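Local coordinates for homoprotocatechuate 2,3-dioxygenase (PDB 4Z6M), which catalyses extradiol ring cleavage of homoprotocatechuate with molecular oxygen, using an iron(II) ion held by a facial triad of two histidines and one carboxylate, at residues Tyr255-Asp260 / Arg265-Thr270; Asp230-Leu235 / Asp239-Gly244. The protein carries 1 engineered substitution. All coordinates share one frame; numbering follows the deposited sequence.

Interaction 1: Tyr255-Asp260 / Arg265-Thr270. With FE2 (Fe (II) ion), chain E.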
ATOM      1  N   TYR A 255      -1.294   9.167 -10.739  1.00  5.98           N
ATOM      2  CA  TYR A 255      -2.295  10.182 -11.046  1.00  6.07           C
ATOM      3  C   TYR A 255      -3.646   9.612 -11.429  1.00  6.02           C
ATOM      4  O   TYR A 255      -3.782   8.433 -11.806  1.00  6.02           O
ATOM      5  CB  TYR A 255      -1.792  11.069 -12.198  1.00  6.02           C
ATOM      6  CG  TYR A 255      -1.851  10.413 -13.561  1.00  6.49           C
ATOM      7  CD1 TYR A 255      -3.000  10.442 -14.314  1.00  7.41           C
ATOM      8  CD2 TYR A 255      -0.748   9.745 -14.104  1.00  6.16           C
ATOM      9  CE1 TYR A 255      -3.082   9.839 -15.555  1.00  7.07           C
ATOM     10  CE2 TYR A 255      -0.817   9.142 -15.349  1.00  6.32           C
ATOM     11  CZ  TYR A 255      -1.988   9.175 -16.073  1.00  7.02           C
ATOM     12  OH  TYR A 255      -2.053   8.609 -17.330  1.00  7.89           O
ATOM     13  N   LEU A 256      -4.627  10.520 -11.404  1.00  6.09           N
ATOM     14  CA  LEU A 256      -5.989  10.256 -11.832  1.00  6.43           C
ATOM     15  C   LEU A 256      -6.619  11.586 -12.209  1.00  6.26           C
ATOM     16  O   LEU A 256      -6.378  12.567 -11.513  1.00  7.28           O
ATOM     17  CB  LEU A 256      -6.802   9.634 -10.690  1.00  7.07           C
ATOM     18  CG  LEU A 256      -8.281   9.330 -10.972  1.00  7.82           C
ATOM     19  CD1 LEU A 256      -8.439   8.265 -12.042  1.00  8.82           C
ATOM     20  CD2 LEU A 256      -8.988   8.983  -9.687  1.00  8.09           C
ATOM     21  N   TYR A 257      -7.411  11.639 -13.284  1.00  7.02           N
ATOM     22  CA  TYR A 257      -8.201  12.837 -13.582  1.00  6.52           C
ATOM     23  C   TYR A 257      -9.695  12.519 -13.548  1.00  7.18           C
ATOM     24  O   TYR A 257     -10.146  11.572 -14.191  1.00  7.31           O
ATOM     25  CB  TYR A 257      -7.853  13.423 -14.957  1.00  7.23           C
ATOM     26  CG  TYR A 257      -6.403  13.824 -15.085  1.00  6.65           C
ATOM     27  CD1 TYR A 257      -5.936  15.073 -14.677  1.00  6.81           C
ATOM     28  CD2 TYR A 257      -5.470  12.915 -15.596  1.00  7.58           C
ATOM     29  CE1 TYR A 257      -4.605  15.420 -14.809  1.00  7.25           C
ATOM     30  CE2 TYR A 257      -4.158  13.252 -15.714  1.00  7.09           C
ATOM     31  CZ  TYR A 257      -3.725  14.499 -15.322  1.00  7.33           C
ATOM     32  OH  TYR A 257      -2.407  14.782 -15.460  1.00  9.00           O
ATOM     33  N   ILE A 258     -10.443  13.331 -12.804  1.00  6.72           N
ATOM     34  CA  ILE A 258     -11.868  13.190 -12.677  1.00  7.37           C
ATOM     35  C   ILE A 258     -12.528  14.537 -12.984  1.00  7.47           C
ATOM     36  O   ILE A 258     -11.866  15.588 -13.001  1.00  8.03           O
ATOM     37  CB  ILE A 258     -12.270  12.644 -11.283  1.00  7.83           C
ATOM     38  CG1 ILE A 258     -11.857  13.608 -10.184  1.00  8.39           C
ATOM     39  CG2 ILE A 258     -11.655  11.256 -11.074  1.00  8.30           C
ATOM     40  CD1 ILE A 258     -12.163  13.141  -8.783  1.00  8.98           C
ATOM     41  N   LEU A 259     -13.835  14.490 -13.192  1.00  7.83           N
ATOM     42  CA  LEU A 259     -14.602  15.679 -13.595  1.00  8.26           C
ATOM     43  C   LEU A 259     -15.686  16.004 -12.571  1.00  8.31           C
ATOM     44  O   LEU A 259     -16.501  15.160 -12.274  1.00  9.66           O
ATOM     45  CB  LEU A 259     -15.241  15.481 -14.974  1.00  9.15           C
ATOM     46  CG  LEU A 259     -14.259  15.167 -16.095  1.00 10.86           C
ATOM     47  CD1 LEU A 259     -15.027  14.782 -17.326  1.00 14.07           C
ATOM     48  CD2 LEU A 259     -13.304  16.314 -16.370  1.00 11.72           C
ATOM     49  N   ASP A 260     -15.713  17.244 -12.101  1.00  8.58           N
ATOM     50  CA  ASP A 260     -16.758  17.696 -11.162  1.00  8.24           C
ATOM     51  C   ASP A 260     -18.073  17.963 -11.918  1.00  8.78           C
ATOM     52  O   ASP A 260     -18.119  17.816 -13.145  1.00  9.03           O
ATOM     53  CB  ASP A 260     -16.245  18.857 -10.288  1.00  8.64           C
ATOM     54  CG  ASP A 260     -16.541  20.254 -10.842  1.00  8.09           C
ATOM     55  OD1 ASP A 260     -16.958  20.387 -12.015  1.00  9.57           O
ATOM     56  OD2 ASP A 260     -16.345  21.230 -10.064  1.00  9.93           O
ATOM     57  N   ARG A 265     -11.977  19.931 -14.062  1.00  8.29           N
ATOM     58  CA  ARG A 265     -11.121  18.754 -13.923  1.00  7.68           C
ATOM     59  C   ARG A 265     -10.280  18.834 -12.673  1.00  7.63           C
ATOM     60  O   ARG A 265      -9.625  19.845 -12.398  1.00  7.54           O
ATOM     61  CB  ARG A 265     -10.244  18.666 -15.164  1.00  7.61           C
ATOM     62  CG  ARG A 265      -9.283  17.493 -15.197  1.00  7.73           C
ATOM     63  CD  ARG A 265      -8.367  17.538 -16.406  1.00  7.80           C
ATOM     64  NE  ARG A 265      -9.052  17.309 -17.677  1.00  7.96           N
ATOM     65  CZ  ARG A 265      -9.335  18.234 -18.599  1.00  8.30           C
ATOM     66  NH1 ARG A 265      -9.058  19.518 -18.406  1.00  8.26           N
ATOM     67  NH2 ARG A 265      -9.903  17.849 -19.741  1.00  9.35           N
ATOM     68  N   ILE A 266     -10.302  17.735 -11.919  1.00  8.61           N
ATOM     69  CA  ILE A 266      -9.494  17.596 -10.715  1.00  7.45           C
ATOM     70  C   ILE A 266      -8.522  16.439 -10.953  1.00  6.99           C
ATOM     71  O   ILE A 266      -8.938  15.352 -11.381  1.00  7.63           O
ATOM     72  CB  ILE A 266     -10.366  17.293  -9.483  1.00  8.49           C
ATOM     73  CG1 ILE A 266     -11.432  18.398  -9.324  1.00  8.93           C
ATOM     74  CG2 ILE A 266      -9.513  17.160  -8.237  1.00  9.32           C
ATOM     75  CD1 ILE A 266     -10.899  19.777  -9.045  1.00  9.99           C
ATOM     76  N   GLU A 267      -7.243  16.688 -10.694  1.00  6.69           N
ATOM     77  CA  GLU A 267      -6.236  15.632 -10.685  1.00  6.57           C
ATOM     78  C   GLU A 267      -6.008  15.203  -9.239  1.00  6.33           C
ATOM     79  O   GLU A 267      -5.939  16.040  -8.325  1.00  7.10           O
ATOM     80  CB  GLU A 267      -4.926  16.123 -11.291  1.00  6.81           C
ATOM     81  CG  GLU A 267      -3.886  15.037 -11.473  1.00  6.86           C
ATOM     82  CD  GLU A 267      -2.589  15.517 -12.061  1.00  7.81           C
ATOM     83  OE1 GLU A 267      -2.448  16.730 -12.291  1.00  7.66           O
ATOM     84  OE2 GLU A 267      -1.682  14.663 -12.273  1.00  7.83           O
ATOM     85  N   ILE A 268      -5.820  13.901  -9.062  1.00  5.94           N
ATOM     86  CA  ILE A 268      -5.323  13.333  -7.821  1.00  5.98           C
ATOM     87  C   ILE A 268      -3.927  12.786  -8.111  1.00  5.98           C
ATOM     88  O   ILE A 268      -3.711  12.226  -9.162  1.00  7.51           O
ATOM     89  CB  ILE A 268      -6.244  12.213  -7.279  1.00  7.60           C
ATOM     90  CG1 ILE A 268      -7.754  12.500  -7.501  1.00  9.28           C
ATOM     91  CG2 ILE A 268      -5.863  11.960  -5.825  1.00  7.45           C
ATOM     92  CD1 ILE A 268      -8.256  13.687  -6.752  1.00 10.55           C
ATOM     93  N   TYR A 269      -2.976  13.022  -7.211  1.00  6.30           N
ATOM     94  CA  TYR A 269      -1.570  12.998  -7.531  1.00  7.03           C
ATOM     95  C   TYR A 269      -0.773  12.513  -6.333  1.00  7.40           C
ATOM     96  O   TYR A 269      -1.075  12.872  -5.183  1.00  8.37           O
ATOM     97  CB  TYR A 269      -1.173  14.433  -7.844  1.00  7.70           C
ATOM     98  CG  TYR A 269       0.208  14.790  -8.307  1.00  7.99           C
ATOM     99  CD1 TYR A 269       0.521  14.825  -9.659  1.00  7.99           C
ATOM    100  CD2 TYR A 269       1.149  15.220  -7.401  1.00  9.28           C
ATOM    101  CE1 TYR A 269       1.758  15.286 -10.079  1.00  7.89           C
ATOM    102  CE2 TYR A 269       2.388  15.672  -7.817  1.00  8.66           C
ATOM    103  CZ  TYR A 269       2.686  15.708  -9.169  1.00  7.36           C
ATOM    104  OH  TYR A 269       3.887  16.201  -9.617  1.00  7.88           O
ATOM    105  N   THR A 270       0.266  11.720  -6.546  1.00  6.79           N
ATOM    106  CA  THR A 270       1.158  11.402  -5.412  1.00  7.06           C
ATOM    107  C   THR A 270       2.545  11.008  -5.882  1.00  6.52           C
ATOM    108  O   THR A 270       2.697  10.443  -6.956  1.00  7.11           O
ATOM    109  CB  THR A 270       0.564  10.311  -4.487  1.00  8.19           C
ATOM    110  OG1 THR A 270       1.308  10.254  -3.253  1.00  9.08           O
ATOM    111  CG2 THR A 270       0.545   8.929  -5.141  1.00  8.47           C
TER
HETATM  112 FE   FE2 E 401      -1.189  18.065 -13.223  1.00  7.97          FE
HETATM  113  O   HOH W   1       0.343  16.602 -12.812  1.00  9.11           O
HETATM  114  O   HOH W   2       0.184  19.461 -14.133  1.00  7.24           O
HETATM  115  O   HOH W   3      -1.252  17.064 -15.192  1.00 10.35           O
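E267 and Y257 lie side by side and point the same way from neighbouring antiparallel strands, and the carboxylate of E267 reaches the iron. OE1 of E267 binds the iron(II) ion at 2.1 Å, with H155 and H214 as the other two protein ligands and three waters completing the shell. The Y257 ring runs along the glutamate, CE1 of Y257 coming within 3.4 Å of CD of E267, with ring and carboxylate planes 31° apart. The chain of E267 is extended, CG anti to the backbone N (chi1 -173°), which carries the carboxylate out to the metal. Its other oxygen, OE2, is hydrogen-bonded by H248 and weakly by a metal-bound water.

Further along the same face, L259 CD2 rests 4.0 Å from R265 CB, while the guanidinium of R265 pairs with E242. On the reverse face L256, I258 and I268 pack against helix 222-234, and I258 and I266 against helix 28-38. The backbone fixes the register: I258 N donates to I266 O at 2.9 Å and nearly straight (173°), I266 N returns the bond to I258 O, and L256 and I268 form a second reciprocal pair.

With OE1 on the metal and OE2 held mainly by H248, the carboxylate is a monodentate ligand whose rotation is probably limited, its second oxygen being left to second-shell donors.

Interaction 2: Asp230-Leu235 / Asp239-Gly244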
ATOM      1  N   ASP A 230     -12.442   3.209  -7.334  1.00  6.77           N
ATOM      2  CA  ASP A 230     -13.336   2.162  -6.876  1.00  7.24           C
ATOM      3  C   ASP A 230     -14.659   2.741  -6.352  1.00  7.44           C
ATOM      4  O   ASP A 230     -15.733   2.185  -6.624  1.00  8.17           O
ATOM      5  CB  ASP A 230     -12.666   1.336  -5.791  1.00  7.30           C
ATOM      6  CG  ASP A 230     -11.528   0.459  -6.302  1.00  8.08           C
ATOM      7  OD1 ASP A 230     -11.554   0.032  -7.471  1.00  8.18           O
ATOM      8  OD2 ASP A 230     -10.656   0.124  -5.457  1.00  7.60           O
ATOM      9  N   LYS A 231     -14.568   3.827  -5.587  1.00  7.49           N
ATOM     10  CA  LYS A 231     -15.731   4.489  -5.034  1.00  7.35           C
ATOM     11  C   LYS A 231     -16.635   5.053  -6.140  1.00  8.05           C
ATOM     12  O   LYS A 231     -17.860   4.928  -6.081  1.00  8.15           O
ATOM     13  CB  LYS A 231     -15.326   5.583  -4.051  1.00  7.97           C
ATOM     14  CG  LYS A 231     -16.505   6.247  -3.368  1.00  8.11           C
ATOM     15  CD  LYS A 231     -16.054   7.229  -2.298  1.00  8.67           C
ATOM     16  CE  LYS A 231     -17.219   7.787  -1.513  1.00  9.90           C
ATOM     17  NZ  LYS A 231     -16.769   8.757  -0.494  1.00 11.08           N
ATOM     18  N   MET A 232     -16.013   5.644  -7.156  1.00  7.55           N
ATOM     19  CA  MET A 232     -16.770   6.198  -8.256  1.00  7.99           C
ATOM     20  C   MET A 232     -17.456   5.072  -9.038  1.00  8.13           C
ATOM     21  O   MET A 232     -18.611   5.243  -9.474  1.00  9.13           O
ATOM     22  CB  MET A 232     -15.914   7.117  -9.127  1.00  8.14           C
ATOM     23  CG  MET A 232     -15.492   8.384  -8.383  1.00  9.85           C
ATOM     24  SD  MET A 232     -14.390   9.460  -9.282  1.00 10.33           S
ATOM     25  CE  MET A 232     -15.556  10.134 -10.473  1.00 11.32           C
ATOM     26  N   GLY A 233     -16.808   3.909  -9.170  1.00  7.78           N
ATOM     27  CA  GLY A 233     -17.507   2.756  -9.733  1.00  7.93           C
ATOM     28  C   GLY A 233     -18.715   2.362  -8.885  1.00  8.40           C
ATOM     29  O   GLY A 233     -19.816   2.107  -9.404  1.00  9.27           O
ATOM     30  N   ALA A 234     -18.531   2.282  -7.567  1.00  8.27           N
ATOM     31  CA  ALA A 234     -19.649   1.896  -6.701  1.00  8.16           C
ATOM     32  C   ALA A 234     -20.804   2.878  -6.751  1.00  9.19           C
ATOM     33  O   ALA A 234     -21.961   2.468  -6.616  1.00 10.09           O
ATOM     34  CB  ALA A 234     -19.150   1.741  -5.272  1.00  8.79           C
ATOM     35  N   LEU A 235     -20.495   4.157  -6.898  1.00  8.46           N
ATOM     36  CA  LEU A 235     -21.521   5.199  -7.038  1.00  9.04           C
ATOM     37  C   LEU A 235     -22.080   5.267  -8.451  1.00  9.34           C
ATOM     38  O   LEU A 235     -22.954   6.113  -8.728  1.00 10.70           O
ATOM     39  CB  LEU A 235     -20.929   6.556  -6.628  1.00  9.57           C
ATOM     40  CG  LEU A 235     -20.600   6.671  -5.133  1.00  9.92           C
ATOM     41  CD1 LEU A 235     -19.830   7.952  -4.851  1.00 10.41           C
ATOM     42  CD2 LEU A 235     -21.851   6.631  -4.282  1.00 10.66           C
ATOM     43  N   ASP A 239     -18.287   7.296 -15.405  1.00  9.45           N
ATOM     44  CA  ASP A 239     -18.211   8.217 -16.522  1.00  9.88           C
ATOM     45  C   ASP A 239     -17.569   9.552 -16.196  1.00 10.33           C
ATOM     46  O   ASP A 239     -17.213  10.296 -17.112  1.00 11.93           O
ATOM     47  CB  ASP A 239     -19.574   8.399 -17.193  1.00 11.21           C
ATOM     48  CG  ASP A 239     -20.669   8.886 -16.262  1.00 11.99           C
ATOM     49  OD1 ASP A 239     -20.687   8.559 -15.063  1.00 12.27           O
ATOM     50  OD2 ASP A 239     -21.596   9.542 -16.803  1.00 16.51           O
ATOM     51  N   ARG A 240     -17.427   9.860 -14.910  1.00  8.69           N
ATOM     52  CA  ARG A 240     -16.758  11.078 -14.480  1.00  9.40           C
ATOM     53  C   ARG A 240     -15.283  10.837 -14.147  1.00  8.09           C
ATOM     54  O   ARG A 240     -14.585  11.746 -13.767  1.00  8.68           O
ATOM     55  CB  ARG A 240     -17.488  11.662 -13.258  1.00 10.10           C
ATOM     56  CG  ARG A 240     -19.000  11.826 -13.415  1.00 11.01           C
ATOM     57  CD  ARG A 240     -19.374  12.609 -14.665  1.00 11.70           C
ATOM     58  NE  ARG A 240     -19.011  14.003 -14.540  1.00 12.32           N
ATOM     59  CZ  ARG A 240     -19.071  14.884 -15.534  1.00 12.49           C
ATOM     60  NH1 ARG A 240     -19.343  14.479 -16.768  1.00 15.64           N
ATOM     61  NH2 ARG A 240     -18.778  16.153 -15.314  1.00 12.22           N
ATOM     62  N   ILE A 241     -14.814   9.614 -14.348  1.00  8.59           N
ATOM     63  CA  ILE A 241     -13.373   9.337 -14.395  1.00  8.27           C
ATOM     64  C   ILE A 241     -12.928   9.596 -15.823  1.00  8.43           C
ATOM     65  O   ILE A 241     -13.331   8.887 -16.742  1.00  8.81           O
ATOM     66  CB  ILE A 241     -13.060   7.886 -14.017  1.00  8.55           C
ATOM     67  CG1 ILE A 241     -13.527   7.560 -12.597  1.00  8.79           C
ATOM     68  CG2 ILE A 241     -11.573   7.591 -14.191  1.00 10.14           C
ATOM     69  CD1 ILE A 241     -13.441   6.103 -12.239  1.00  9.56           C
ATOM     70  N   GLU A 242     -12.144  10.650 -16.016  1.00  7.76           N
ATOM     71  CA  GLU A 242     -11.795  11.060 -17.376  1.00  7.87           C
ATOM     72  C   GLU A 242     -10.628  10.233 -17.911  1.00  7.84           C
ATOM     73  O   GLU A 242     -10.647   9.821 -19.069  1.00  9.22           O
ATOM     74  CB  GLU A 242     -11.429  12.552 -17.405  1.00  8.56           C
ATOM     75  CG  GLU A 242     -11.247  13.081 -18.819  1.00  9.06           C
ATOM     76  CD  GLU A 242     -10.510  14.395 -18.909  1.00  9.32           C
ATOM     77  OE1 GLU A 242      -9.709  14.695 -18.028  1.00 10.24           O
ATOM     78  OE2 GLU A 242     -10.766  15.131 -19.896  1.00 11.21           O
ATOM     79  N   ARG A 243      -9.595  10.049 -17.090  1.00  7.85           N
ATOM     80  CA  ARG A 243      -8.330   9.495 -17.569  1.00  8.12           C
ATOM     81  C   ARG A 243      -7.565   8.963 -16.380  1.00  7.55           C
ATOM     82  O   ARG A 243      -7.402   9.661 -15.375  1.00  8.03           O
ATOM     83  CB  ARG A 243      -7.509  10.586 -18.247  1.00  9.56           C
ATOM     84  CG  ARG A 243      -6.106  10.174 -18.655  1.00  9.48           C
ATOM     85  CD  ARG A 243      -5.306  11.293 -19.297  1.00  9.17           C
ATOM     86  NE  ARG A 243      -3.914  10.878 -19.273  1.00  8.27           N
ATOM     87  CZ  ARG A 243      -2.864  11.669 -19.079  1.00  8.15           C
ATOM     88  NH1 ARG A 243      -2.991  12.984 -19.114  1.00  8.72           N
ATOM     89  NH2 ARG A 243      -1.680  11.120 -18.915  1.00  8.33           N
ATOM     90  N   GLY A 244      -7.051   7.753 -16.522  1.00  8.49           N
ATOM     91  CA  GLY A 244      -6.226   7.141 -15.488  1.00  7.42           C
ATOM     92  C   GLY A 244      -6.949   5.972 -14.833  1.00  6.94           C
ATOM     93  O   GLY A 244      -7.954   5.466 -15.350  1.00  8.56           O
TER
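This is a small apolar contact between the last turn of helix 222-234 and the 3-10 turn at R240 with the start of the short strand 241-242; it is buried, although its centre lies about 20 Å from the centre of the chain. M232 carries it from the helix, and I241 and R240 receive it; the two segments bury 141 Å² in all. The nearest CA atoms, those of M232 and I241, are 7.7 Å apart, a gap bridged by side chains.

The M232 chain leaves the helix with CG anti to the carbonyl carbon (chi1 -67°) and bends at its last torsion (chi3 73°), bringing the methyl group onto the turn and the strand that follows. CE of M232 lies 3.7 Å from CB of R240 and 3.9 Å from CG1 of I241. SD of M232 is also 3.9 Å from I241 CG1, so the thioether lies across the isoleucine, and CD1 of I241 reaches back to 4.1 Å from M232 CB. R240 contributes the root of its side chain: bent at chi2 and chi3, it leads its guanidinium away to N263. M232 and I241 also touch I258 and L256, respectively, on strand 254-259.

Another subunit engages both segments: R247 of that subunit forms a salt bridge with D230, and its W296 packs on I241. E242 and R243 stand together opposite Y257, a classic beta bulge. The arrangement is the helix-to-strand return of the βαβββ module of the vicinal oxygen chelate (glyoxalase/dioxygenase) fold, here placed at a subunit interface.

How the interactions relate
Interactions 1 and 2 follow one another along the chain within the same βαβββ module, in reverse order of their numbers, their centres about 10 Å apart. Both are buried, but 255-260/265-270 lies nearer the centre of the chain and buries 547 Å², whereas 230-235/239-244 is a much smaller contact beside other subunits. The first combines paired backbone bonds with metal chemistry; the second relies on apolar side-chain contact. They join directly: NE of R265 forms a salt bridge with OE1 of E242 at 2.7 Å, and NH2 of R240 probably donates to O of D260 at 2.8 Å. Strand 254-259, between strands 244-247 and 265-270 in the sheet, is common ground, its I258 touching M232.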